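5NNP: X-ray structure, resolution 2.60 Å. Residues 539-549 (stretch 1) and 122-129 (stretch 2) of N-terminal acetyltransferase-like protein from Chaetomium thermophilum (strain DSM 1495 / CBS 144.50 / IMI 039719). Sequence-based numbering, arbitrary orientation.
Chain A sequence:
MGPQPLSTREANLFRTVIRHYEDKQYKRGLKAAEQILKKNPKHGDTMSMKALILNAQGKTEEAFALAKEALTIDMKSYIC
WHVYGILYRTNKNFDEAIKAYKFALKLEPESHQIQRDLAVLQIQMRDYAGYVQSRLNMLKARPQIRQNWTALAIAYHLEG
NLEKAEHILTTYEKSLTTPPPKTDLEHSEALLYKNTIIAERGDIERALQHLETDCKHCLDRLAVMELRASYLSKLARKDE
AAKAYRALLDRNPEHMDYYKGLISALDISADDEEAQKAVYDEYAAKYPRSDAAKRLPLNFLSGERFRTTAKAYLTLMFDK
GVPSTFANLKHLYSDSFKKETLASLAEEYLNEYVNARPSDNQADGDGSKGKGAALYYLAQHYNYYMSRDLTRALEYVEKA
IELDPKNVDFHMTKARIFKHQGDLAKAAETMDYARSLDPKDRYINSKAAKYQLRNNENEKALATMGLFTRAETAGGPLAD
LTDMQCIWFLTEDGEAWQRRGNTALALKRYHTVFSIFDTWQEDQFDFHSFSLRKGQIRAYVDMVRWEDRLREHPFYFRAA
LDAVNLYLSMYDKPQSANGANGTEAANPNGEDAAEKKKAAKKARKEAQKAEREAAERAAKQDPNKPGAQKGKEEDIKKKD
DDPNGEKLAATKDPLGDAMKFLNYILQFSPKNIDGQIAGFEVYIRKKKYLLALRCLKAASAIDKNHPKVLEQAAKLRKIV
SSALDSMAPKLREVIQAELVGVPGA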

ATOM      1  N   ALA A 539      10.731   9.281  -4.346  1.00 25.47           N
ATOM      2  CA  ALA A 539       9.440   8.814  -3.857  1.00 31.91           C
ATOM      3  C   ALA A 539       8.548   8.470  -5.032  1.00 33.33           C
ATOM      4  O   ALA A 539       7.850   7.447  -5.013  1.00 31.21           O
ATOM      5  CB  ALA A 539       8.760   9.854  -2.941  1.00 24.57           C
ATOM      6  N   TYR A 540       8.575   9.324  -6.053  1.00 30.41           N
ATOM      7  CA  TYR A 540       7.794   9.065  -7.253  1.00 37.68           C
ATOM      8  C   TYR A 540       8.138   7.690  -7.861  1.00 34.66           C
ATOM      9  O   TYR A 540       7.241   6.906  -8.193  1.00 27.83           O
ATOM     10  CB  TYR A 540       8.003  10.159  -8.301  1.00 24.72           C
ATOM     11  CG  TYR A 540       7.357   9.813  -9.621  1.00 31.91           C
ATOM     12  CD1 TYR A 540       6.004  10.037  -9.831  1.00 24.26           C
ATOM     13  CD2 TYR A 540       8.095   9.234 -10.649  1.00 26.36           C
ATOM     14  CE1 TYR A 540       5.411   9.712 -11.030  1.00 29.47           C
ATOM     15  CE2 TYR A 540       7.512   8.900 -11.845  1.00 28.83           C
ATOM     16  CZ  TYR A 540       6.164   9.137 -12.038  1.00 31.76           C
ATOM     17  OH  TYR A 540       5.570   8.794 -13.241  1.00 31.16           O
ATOM     18  N   VAL A 541       9.431   7.402  -7.998  1.00 29.78           N
ATOM     19  CA  VAL A 541       9.849   6.153  -8.600  1.00 31.04           C
ATOM     20  C   VAL A 541       9.501   4.987  -7.678  1.00 34.22           C
ATOM     21  O   VAL A 541       9.232   3.896  -8.158  1.00 38.83           O
ATOM     22  CB  VAL A 541      11.359   6.123  -8.929  1.00 29.17           C
ATOM     23  CG1 VAL A 541      11.760   4.720  -9.368  1.00 25.15           C
ATOM     24  CG2 VAL A 541      11.692   7.115 -10.020  1.00 25.83           C
ATOM     25  N   ASP A 542       9.501   5.220  -6.365  1.00 32.43           N
ATOM     26  CA  ASP A 542       9.021   4.212  -5.409  1.00 28.48           C
ATOM     27  C   ASP A 542       7.552   3.888  -5.635  1.00 35.64           C
ATOM     28  O   ASP A 542       7.139   2.726  -5.579  1.00 37.44           O
ATOM     29  CB  ASP A 542       9.195   4.674  -3.967  1.00 31.07           C
ATOM     30  CG  ASP A 542      10.592   4.468  -3.457  1.00 45.71           C
ATOM     31  OD1 ASP A 542      11.300   3.610  -4.017  1.00 43.06           O
ATOM     32  OD2 ASP A 542      10.974   5.158  -2.484  1.00 55.44           O
ATOM     33  N   MET A 543       6.766   4.927  -5.876  1.00 28.04           N
ATOM     34  CA  MET A 543       5.337   4.762  -6.046  1.00 26.21           C
ATOM     35  C   MET A 543       5.032   3.949  -7.297  1.00 33.64           C
ATOM     36  O   MET A 543       4.315   2.949  -7.237  1.00 35.87           O
ATOM     37  CB  MET A 543       4.656   6.121  -6.109  1.00 21.55           C
ATOM     38  CG  MET A 543       3.168   6.002  -6.278  1.00 32.53           C
ATOM     39  SD  MET A 543       2.498   7.252  -7.376  1.00 45.85           S
ATOM     40  CE  MET A 543       3.368   6.861  -8.862  1.00 23.30           C
ATOM     41  N   VAL A 544       5.603   4.388  -8.418  1.00 33.40           N
ATOM     42  CA  VAL A 544       5.504   3.696  -9.690  1.00 34.55           C
ATOM     43  C   VAL A 544       5.825   2.193  -9.577  1.00 38.52           C
ATOM     44  O   VAL A 544       5.095   1.346 -10.093  1.00 29.90           O
ATOM     45  CB  VAL A 544       6.458   4.327 -10.734  1.00 36.04           C
ATOM     46  CG1 VAL A 544       6.563   3.420 -11.968  1.00 23.07           C
ATOM     47  CG2 VAL A 544       5.979   5.742 -11.114  1.00 22.99           C
ATOM     48  N   ARG A 545       6.920   1.872  -8.902  1.00 36.33           N
ATOM     49  CA  ARG A 545       7.325   0.484  -8.777  1.00 36.51           C
ATOM     50  C   ARG A 545       6.361  -0.301  -7.887  1.00 39.66           C
ATOM     51  O   ARG A 545       6.060  -1.455  -8.184  1.00 43.92           O
ATOM     52  CB  ARG A 545       8.763   0.396  -8.259  1.00 30.74           C
ATOM     53  CG  ARG A 545       9.781   0.819  -9.328  1.00 29.88           C
ATOM     54  CD  ARG A 545      11.202   0.942  -8.793  1.00 29.80           C
ATOM     55  NE  ARG A 545      12.154   1.111  -9.883  1.00 36.56           N
ATOM     56  CZ  ARG A 545      13.456   1.301  -9.720  1.00 42.34           C
ATOM     57  NH1 ARG A 545      13.962   1.353  -8.491  1.00 38.55           N
ATOM     58  NH2 ARG A 545      14.242   1.437 -10.789  1.00 41.27           N
ATOM     59  N   TRP A 546       5.859   0.322  -6.822  1.00 35.37           N
ATOM     60  CA  TRP A 546       4.818  -0.298  -6.012  1.00 29.02           C
ATOM     61  C   TRP A 546       3.550  -0.526  -6.827  1.00 33.88           C
ATOM     62  O   TRP A 546       2.954  -1.598  -6.781  1.00 41.83           O
ATOM     63  CB  TRP A 546       4.496   0.549  -4.788  1.00 27.29           C
ATOM     64  CG  TRP A 546       3.160   0.232  -4.219  1.00 35.59           C
ATOM     65  CD1 TRP A 546       2.746  -0.964  -3.696  1.00 39.83           C
ATOM     66  CD2 TRP A 546       2.051   1.125  -4.102  1.00 34.10           C
ATOM     67  NE1 TRP A 546       1.443  -0.869  -3.271  1.00 36.12           N
ATOM     68  CE2 TRP A 546       0.994   0.404  -3.515  1.00 38.03           C
ATOM     69  CE3 TRP A 546       1.849   2.462  -4.437  1.00 34.64           C
ATOM     70  CZ2 TRP A 546      -0.249   0.981  -3.264  1.00 37.82           C
ATOM     71  CZ3 TRP A 546       0.611   3.033  -4.182  1.00 33.57           C
ATOM     72  CH2 TRP A 546      -0.420   2.294  -3.604  1.00 29.86           C
ATOM     73  N   GLU A 547       3.151   0.485  -7.583  1.00 30.46           N
ATOM     74  CA  GLU A 547       1.982   0.408  -8.445  1.00 30.07           C
ATOM     75  C   GLU A 547       2.084  -0.721  -9.504  1.00 42.57           C
ATOM     76  O   GLU A 547       1.082  -1.352  -9.872  1.00 33.85           O
ATOM     77  CB  GLU A 547       1.780   1.776  -9.111  1.00 28.20           C
ATOM     78  CG  GLU A 547       0.368   2.100  -9.552  1.00 41.56           C
ATOM     79  CD  GLU A 547      -0.609   2.294  -8.391  1.00 48.75           C
ATOM     80  OE1 GLU A 547      -0.705   3.412  -7.825  1.00 38.06           O
ATOM     81  OE2 GLU A 547      -1.301   1.309  -8.059  1.00 52.53           O
ATOM     82  N   ASP A 548       3.297  -0.976  -9.990  1.00 41.28           N
ATOM     83  CA  ASP A 548       3.506  -2.022 -10.984  1.00 37.36           C
ATOM     84  C   ASP A 548       3.141  -3.392 -10.421  1.00 44.25           C
ATOM     85  O   ASP A 548       2.895  -4.335 -11.178  1.00 49.20           O
ATOM     86  CB  ASP A 548       4.961  -2.055 -11.468  1.00 38.30           C
ATOM     87  CG  ASP A 548       5.313  -0.895 -12.397  1.00 44.97           C
ATOM     88  OD1 ASP A 548       4.394  -0.313 -13.026  1.00 34.79           O
ATOM     89  OD2 ASP A 548       6.527  -0.577 -12.493  1.00 39.29           O
ATOM     90  N   ARG A 549       3.131  -3.509  -9.096  1.00 33.75           N
ATOM     91  CA  ARG A 549       2.784  -4.776  -8.472  1.00 38.87           C
ATOM     92  C   ARG A 549       1.586  -4.639  -7.556  1.00 35.94           C
ATOM     93  O   ARG A 549       1.501  -5.340  -6.551  1.00 42.32           O
ATOM     94  CB  ARG A 549       3.954  -5.334  -7.674  1.00 43.96           C
ATOM     95  CG  ARG A 549       5.139  -5.781  -8.494  1.00 57.54           C
ATOM     96  CD  ARG A 549       6.288  -6.100  -7.549  1.00 76.13           C
ATOM     97  NE  ARG A 549       6.404  -5.067  -6.513  1.00 85.47           N
ATOM     98  CZ  ARG A 549       6.746  -5.295  -5.244  1.00 88.39           C
ATOM     99  NH1 ARG A 549       7.016  -6.530  -4.831  1.00 82.48           N
ATOM    100  NH2 ARG A 549       6.821  -4.281  -4.383  1.00 92.35           N
TER
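Stretch 2 (122-129) QIQMRDYA

One side chain dominates the polar part of this contact: Arg-126, from a loop residue with left-handed backbone angles (phi 55°, psi 37°), reaches across to the helix of stretch 1 and makes every hydrogen bond between the two segments. It gives 88 Å² of the 236 Å² buried on both sides together, more than any other residue here.

The backbones keep well apart. Val-544 CA lies 9.1 Å from Gln-124 CA, and Asp-548 CA lies 9.0 Å from Arg-126 CA, so the gap is bridged by side chains reaching across, in one case to a backbone carbonyl. Stretch 1 continues a helix that begins earlier in the chain. Stretch 2 is a helix-turn-helix junction: one helix runs out at Gln-124, Met-125 leaves helical angles, and a new helix starts at Tyr-128 with Asp-127 as its N-cap. The register pairs run the same way, the higher number in one stretch with the higher in the other.

The positive phi of Arg-126 belongs to the turn that closes the first helix, where Arg-126 N bonds to Ile-123 O at 2.9 Å and Asp-127 N to Gln-122 O at 2.8 Å. From there the CA-to-CB bond points toward stretch 1, and the chain runs m, m, t to its guanidinium. Arg-126 NE donates to Asp-548 OD1 at 2.6 Å, a short salt bridge. Arg-126 NH2 adds a weak bond to the same Asp-548 OD1 at 3.2 Å and a further one to Val-544 O, also at 3.2 Å. That carbonyl already accepts from Asp-548 N at 2.9 Å within its own helix, so the arginine shares an acceptor in use. Arg-126 NH1 turns back to Ile-123 O at 3.1 Å, tying the guanidinium to its own turn as well as to the partner helix.

Packing frames the charge. Val-544 CG1 lies over one face of the guanidinium, 3.5 Å from Arg-126 NH2, while Glu-547 CB approaches its edge, 3.6 Å from Arg-126 NH2; Glu-547 thus contributes a methylene here and no salt bridge. One turn before Val-544, Tyr-540 starts sideways, but its t rotamer brings the ring's far end over, with Tyr-540 OH 3.7 Å from Ile-123 CG1.

The rule to read is economical: a turn aims one arginine, an aspartate one turn beyond that valine takes its charge, a backbone carbonyl adds a second anchor, valine covers one face of the guanidinium, a glutamate methylene meets its edge, and a tyrosine packs separately on the isoleucine.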

ATOM      1  N   GLN A 122       0.693   7.978 -21.411  1.00 30.32           N
ATOM      2  CA  GLN A 122       1.673   6.974 -21.790  1.00 38.72           C
ATOM      3  C   GLN A 122       2.404   6.375 -20.588  1.00 39.88           C
ATOM      4  O   GLN A 122       2.618   5.158 -20.534  1.00 34.36           O
ATOM      5  CB  GLN A 122       2.688   7.556 -22.763  1.00 36.38           C
ATOM      6  CG  GLN A 122       2.187   7.668 -24.176  1.00 41.87           C
ATOM      7  CD  GLN A 122       3.083   8.555 -25.026  1.00 40.78           C
ATOM      8  OE1 GLN A 122       3.493   9.643 -24.600  1.00 37.19           O
ATOM      9  NE2 GLN A 122       3.401   8.089 -26.229  1.00 31.15           N
ATOM     10  N   ILE A 123       2.808   7.219 -19.637  1.00 32.96           N
ATOM     11  CA  ILE A 123       3.498   6.689 -18.469  1.00 34.69           C
ATOM     12  C   ILE A 123       2.486   5.935 -17.586  1.00 35.75           C
ATOM     13  O   ILE A 123       2.812   4.889 -17.017  1.00 33.47           O
ATOM     14  CB  ILE A 123       4.239   7.782 -17.662  1.00 29.16           C
ATOM     15  CG1 ILE A 123       5.109   7.148 -16.570  1.00 28.84           C
ATOM     16  CG2 ILE A 123       3.270   8.762 -17.045  1.00 27.26           C
ATOM     17  CD1 ILE A 123       6.041   6.012 -17.056  1.00 22.78           C
ATOM     18  N   GLN A 124       1.256   6.439 -17.516  1.00 28.91           N
ATOM     19  CA  GLN A 124       0.198   5.735 -16.796  1.00 29.93           C
ATOM     20  C   GLN A 124       0.012   4.302 -17.292  1.00 32.43           C
ATOM     21  O   GLN A 124      -0.353   3.431 -16.512  1.00 39.48           O
ATOM     22  CB  GLN A 124      -1.136   6.454 -16.912  1.00 29.09           C
ATOM     23  CG  GLN A 124      -2.276   5.678 -16.241  1.00 29.46           C
ATOM     24  CD  GLN A 124      -2.217   5.755 -14.723  1.00 29.98           C
ATOM     25  OE1 GLN A 124      -1.646   6.690 -14.151  1.00 42.37           O
ATOM     26  NE2 GLN A 124      -2.782   4.769 -14.065  1.00 27.34           N
ATOM     27  N   MET A 125       0.248   4.057 -18.581  1.00 27.25           N
ATOM     28  CA  MET A 125       0.091   2.702 -19.125  1.00 29.61           C
ATOM     29  C   MET A 125       1.437   2.056 -19.365  1.00 31.48           C
ATOM     30  O   MET A 125       1.529   1.035 -20.024  1.00 33.70           O
ATOM     31  CB  MET A 125      -0.707   2.694 -20.429  1.00 31.96           C
ATOM     32  CG  MET A 125      -2.063   3.343 -20.331  1.00 39.23           C
ATOM     33  SD  MET A 125      -3.114   2.553 -19.100  1.00 45.70           S
ATOM     34  CE  MET A 125      -3.354   0.940 -19.867  1.00 26.90           C
ATOM     35  N   ARG A 126       2.480   2.655 -18.814  1.00 27.62           N
ATOM     36  CA  ARG A 126       3.824   2.114 -18.929  1.00 38.53           C
ATOM     37  C   ARG A 126       4.234   1.877 -20.393  1.00 43.26           C
ATOM     38  O   ARG A 126       4.929   0.913 -20.717  1.00 43.02           O
ATOM     39  CB  ARG A 126       3.950   0.829 -18.099  1.00 24.87           C
ATOM     40  CG  ARG A 126       3.467   0.958 -16.640  1.00 29.67           C
ATOM     41  CD  ARG A 126       4.266   1.983 -15.815  1.00 30.05           C
ATOM     42  NE  ARG A 126       4.036   1.892 -14.365  1.00 29.82           N
ATOM     43  CZ  ARG A 126       3.265   2.710 -13.643  1.00 33.15           C
ATOM     44  NH1 ARG A 126       2.608   3.718 -14.205  1.00 30.49           N
ATOM     45  NH2 ARG A 126       3.151   2.517 -12.337  1.00 36.79           N
ATOM     46  N   ASP A 127       3.809   2.779 -21.271  1.00 41.96           N
ATOM     47  CA  ASP A 127       4.367   2.871 -22.626  1.00 33.24           C
ATOM     48  C   ASP A 127       5.672   3.662 -22.540  1.00 40.00           C
ATOM     49  O   ASP A 127       5.706   4.869 -22.813  1.00 41.82           O
ATOM     50  CB  ASP A 127       3.353   3.536 -23.572  1.00 27.86           C
ATOM     51  CG  ASP A 127       3.876   3.736 -24.980  1.00 35.22           C
ATOM     52  OD1 ASP A 127       4.909   3.151 -25.366  1.00 40.19           O
ATOM     53  OD2 ASP A 127       3.228   4.501 -25.715  1.00 48.21           O
ATOM     54  N   TYR A 128       6.740   2.980 -22.132  1.00 32.98           N
ATOM     55  CA  TYR A 128       8.005   3.637 -21.807  1.00 30.99           C
ATOM     56  C   TYR A 128       8.653   4.351 -22.990  1.00 44.22           C
ATOM     57  O   TYR A 128       9.108   5.506 -22.853  1.00 45.72           O
ATOM     58  CB  TYR A 128       8.999   2.624 -21.234  1.00 29.56           C
ATOM     59  CG  TYR A 128       8.505   1.896 -20.006  1.00 35.23           C
ATOM     60  CD1 TYR A 128       8.295   2.570 -18.805  1.00 31.69           C
ATOM     61  CD2 TYR A 128       8.252   0.527 -20.043  1.00 30.79           C
ATOM     62  CE1 TYR A 128       7.843   1.903 -17.689  1.00 28.62           C
ATOM     63  CE2 TYR A 128       7.801  -0.150 -18.925  1.00 26.94           C
ATOM     64  CZ  TYR A 128       7.596   0.541 -17.755  1.00 34.76           C
ATOM     65  OH  TYR A 128       7.138  -0.141 -16.652  1.00 44.57           O
ATOM     66  N   ALA A 129       8.709   3.664 -24.136  1.00 39.47           N
ATOM     67  CA  ALA A 129       9.313   4.235 -25.349  1.00 40.66           C
ATOM     68  C   ALA A 129       8.554   5.481 -25.775  1.00 38.58           C
ATOM     69  O   ALA A 129       9.153   6.497 -26.121  1.00 42.28           O
ATOM     70  CB  ALA A 129       9.345   3.214 -26.485  1.00 27.74           C
TER